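Local coordinates for putative alpha/beta hydrolase fold protein (Candidatus Nitrososphaera gargensis, PDB 5A62) that probably acts as a hydrolase of the alpha/beta hydrolase fold, consistent with a carboxylesterase-type activity, at residues Q44-S49 against D260-F265. Residues are numbered along the deposited sequence; the frame is centred on the assembly and turned at random.
Sequences QLLLKS and DILMGF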
loop_
_atom_site.group_PDB
_atom_site.type_symbol
_atom_site.label_atom_id
_atom_site.label_comp_id
_atom_site.label_asym_id
_atom_site.label_seq_id
_atom_site.Cartn_x
_atom_site.Cartn_y
_atom_site.Cartn_z
ATOM N N GLN A 44 -28.194 -18.665 0.992
ATOM C CA GLN A 44 -29.374 -19.557 1.058
ATOM C C GLN A 44 -29.234 -20.567 2.156
ATOM O O GLN A 44 -30.184 -20.763 2.916
ATOM C CB GLN A 44 -29.619 -20.243 -0.297
ATOM C CG GLN A 44 -30.058 -19.238 -1.366
ATOM C CD GLN A 44 -31.108 -18.211 -0.892
ATOM O OE1 GLN A 44 -30.956 -16.997 -1.072
ATOM N NE2 GLN A 44 -32.174 -18.702 -0.252
ATOM N N LEU A 45 -28.084 -21.187 2.321
ATOM C CA LEU A 45 -27.903 -22.194 3.355
ATOM C C LEU A 45 -28.063 -21.585 4.740
ATOM O O LEU A 45 -28.698 -22.154 5.629
ATOM C CB LEU A 45 -26.530 -22.863 3.191
ATOM C CG LEU A 45 -26.040 -23.705 4.344
ATOM C CD1 LEU A 45 -26.831 -24.989 4.392
ATOM C CD2 LEU A 45 -24.550 -23.985 4.189
ATOM N N LEU A 46 -27.526 -20.384 4.954
ATOM C CA LEU A 46 -27.492 -19.814 6.257
ATOM C C LEU A 46 -28.847 -19.269 6.615
ATOM O O LEU A 46 -29.236 -19.318 7.774
ATOM C CB LEU A 46 -26.369 -18.730 6.322
ATOM C CG LEU A 46 -24.985 -19.380 6.256
ATOM C CD1 LEU A 46 -23.952 -18.250 6.164
ATOM C CD2 LEU A 46 -24.638 -20.265 7.423
ATOM N N LEU A 47 -29.555 -18.740 5.641
ATOM C CA LEU A 47 -30.958 -18.327 5.887
ATOM C C LEU A 47 -31.818 -19.510 6.262
ATOM O O LEU A 47 -32.645 -19.384 7.196
ATOM C CB LEU A 47 -31.573 -17.693 4.664
ATOM C CG LEU A 47 -31.077 -16.343 4.305
ATOM C CD1 LEU A 47 -31.597 -15.943 2.928
ATOM C CD2 LEU A 47 -31.391 -15.340 5.412
ATOM N N LYS A 48 -31.643 -20.639 5.583
ATOM C CA LYS A 48 -32.445 -21.849 5.913
ATOM C C LYS A 48 -32.112 -22.367 7.314
ATOM O O LYS A 48 -32.941 -22.999 8.020
ATOM C CB LYS A 48 -32.207 -22.951 4.885
ATOM C CG LYS A 48 -32.704 -22.576 3.524
ATOM C CD LYS A 48 -32.858 -23.751 2.579
ATOM C CE LYS A 48 -33.373 -23.226 1.232
ATOM N NZ LYS A 48 -33.313 -24.274 0.181
ATOM N N SER A 49 -30.905 -22.100 7.799
ATOM C CA SER A 49 -30.537 -22.425 9.118
ATOM C C SER A 49 -30.947 -21.403 10.185
ATOM O O SER A 49 -30.530 -21.554 11.313
ATOM C CB SER A 49 -29.032 -22.635 9.179
ATOM O OG SER A 49 -28.623 -23.556 8.183
ATOM N N ASP A 260 -20.216 -28.825 6.184
ATOM C CA ASP A 260 -20.312 -29.668 7.354
ATOM C C ASP A 260 -19.491 -29.023 8.449
ATOM O O ASP A 260 -19.965 -28.844 9.546
ATOM C CB ASP A 260 -19.787 -31.061 7.020
ATOM C CG ASP A 260 -20.683 -31.815 6.011
ATOM O OD1 ASP A 260 -21.857 -31.454 5.795
ATOM O OD2 ASP A 260 -20.126 -32.744 5.420
ATOM N N ILE A 261 -18.268 -28.594 8.127
ATOM C CA ILE A 261 -17.417 -27.960 9.116
ATOM C C ILE A 261 -17.982 -26.612 9.594
ATOM O O ILE A 261 -18.103 -26.351 10.781
ATOM C CB ILE A 261 -16.004 -27.784 8.565
ATOM C CG1 ILE A 261 -15.346 -29.164 8.391
ATOM C CG2 ILE A 261 -15.170 -26.939 9.504
ATOM C CD1 ILE A 261 -14.108 -29.105 7.553
ATOM N N LEU A 262 -18.368 -25.785 8.635
ATOM C CA LEU A 262 -18.938 -24.483 8.963
ATOM C C LEU A 262 -20.143 -24.592 9.886
ATOM O O LEU A 262 -20.224 -23.840 10.880
ATOM C CB LEU A 262 -19.316 -23.795 7.656
ATOM C CG LEU A 262 -19.964 -22.407 7.826
ATOM C CD1 LEU A 262 -18.936 -21.451 8.377
ATOM C CD2 LEU A 262 -20.572 -21.862 6.534
ATOM N N MET A 263 -21.076 -25.500 9.557
ATOM C CA MET A 263 -22.283 -25.552 10.390
ATOM C C MET A 263 -21.981 -26.093 11.797
ATOM O O MET A 263 -22.572 -25.663 12.793
ATOM C CB MET A 263 -23.412 -26.321 9.687
ATOM C CG MET A 263 -23.787 -25.747 8.338
ATOM S SD MET A 263 -24.027 -23.940 8.243
ATOM C CE MET A 263 -25.373 -23.791 9.397
ATOM N N GLY A 264 -20.998 -26.974 11.893
ATOM C CA GLY A 264 -20.474 -27.389 13.142
ATOM C C GLY A 264 -19.955 -26.266 14.014
ATOM O O GLY A 264 -20.240 -26.134 15.207
ATOM N N PHE A 265 -19.138 -25.422 13.395
ATOM C CA PHE A 265 -18.637 -24.275 14.122
ATOM C C PHE A 265 -19.770 -23.350 14.568
ATOM O O PHE A 265 -19.764 -22.817 15.668
ATOM C CB PHE A 265 -17.713 -23.454 13.180
ATOM C CG PHE A 265 -16.384 -24.084 12.819
ATOM C CD1 PHE A 265 -15.851 -25.214 13.478
ATOM C CD2 PHE A 265 -15.615 -23.507 11.817
ATOM C CE1 PHE A 265 -14.632 -25.700 13.092
ATOM C CE2 PHE A 265 -14.389 -23.974 11.481
ATOM C CZ PHE A 265 -13.895 -25.048 12.121
#
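Met263 reaches from helix 256-272 across to the side chains of helix 40-48, its chain folded at both chi2 (-47°) and chi3 (-61°), which brings SD against two leucines and carries CE on to Ser49, still near CD2 of Leu46. Met263 SD lies 3.8 Å from CD2 of Leu46, the two side chains crossing obliquely, and 4.1 Å from CD2 of Leu45, which comes tip to tip with CG anti to its backbone N. Met263 CE turns on toward the C-terminal end of the shorter helix and touches OG of Ser49 at 3.5 Å and CB of the same residue at 3.8 Å. Both helices pack on the same face of the central sheet of the alpha/beta hydrolase fold: Leu46 also rests on Val53 of strand 52-56, while Ile261 and Phe265 touch strands 212-218 and 239-243. The axes of 44-48 and 260-265 come no closer than 12.3 Å, their directions 37° apart, so side-chain tips bridge the gap. Nearer the sheet, CD2 of Leu46 and CD2 of Leu262 just meet at 4.5 Å. Ser49, the first residue to leave helical geometry, has its hydroxyl OG tied back to Leu45 O at 2.9 Å, from above the carbonyl plane; that oxygen also accepts from Ser49 N.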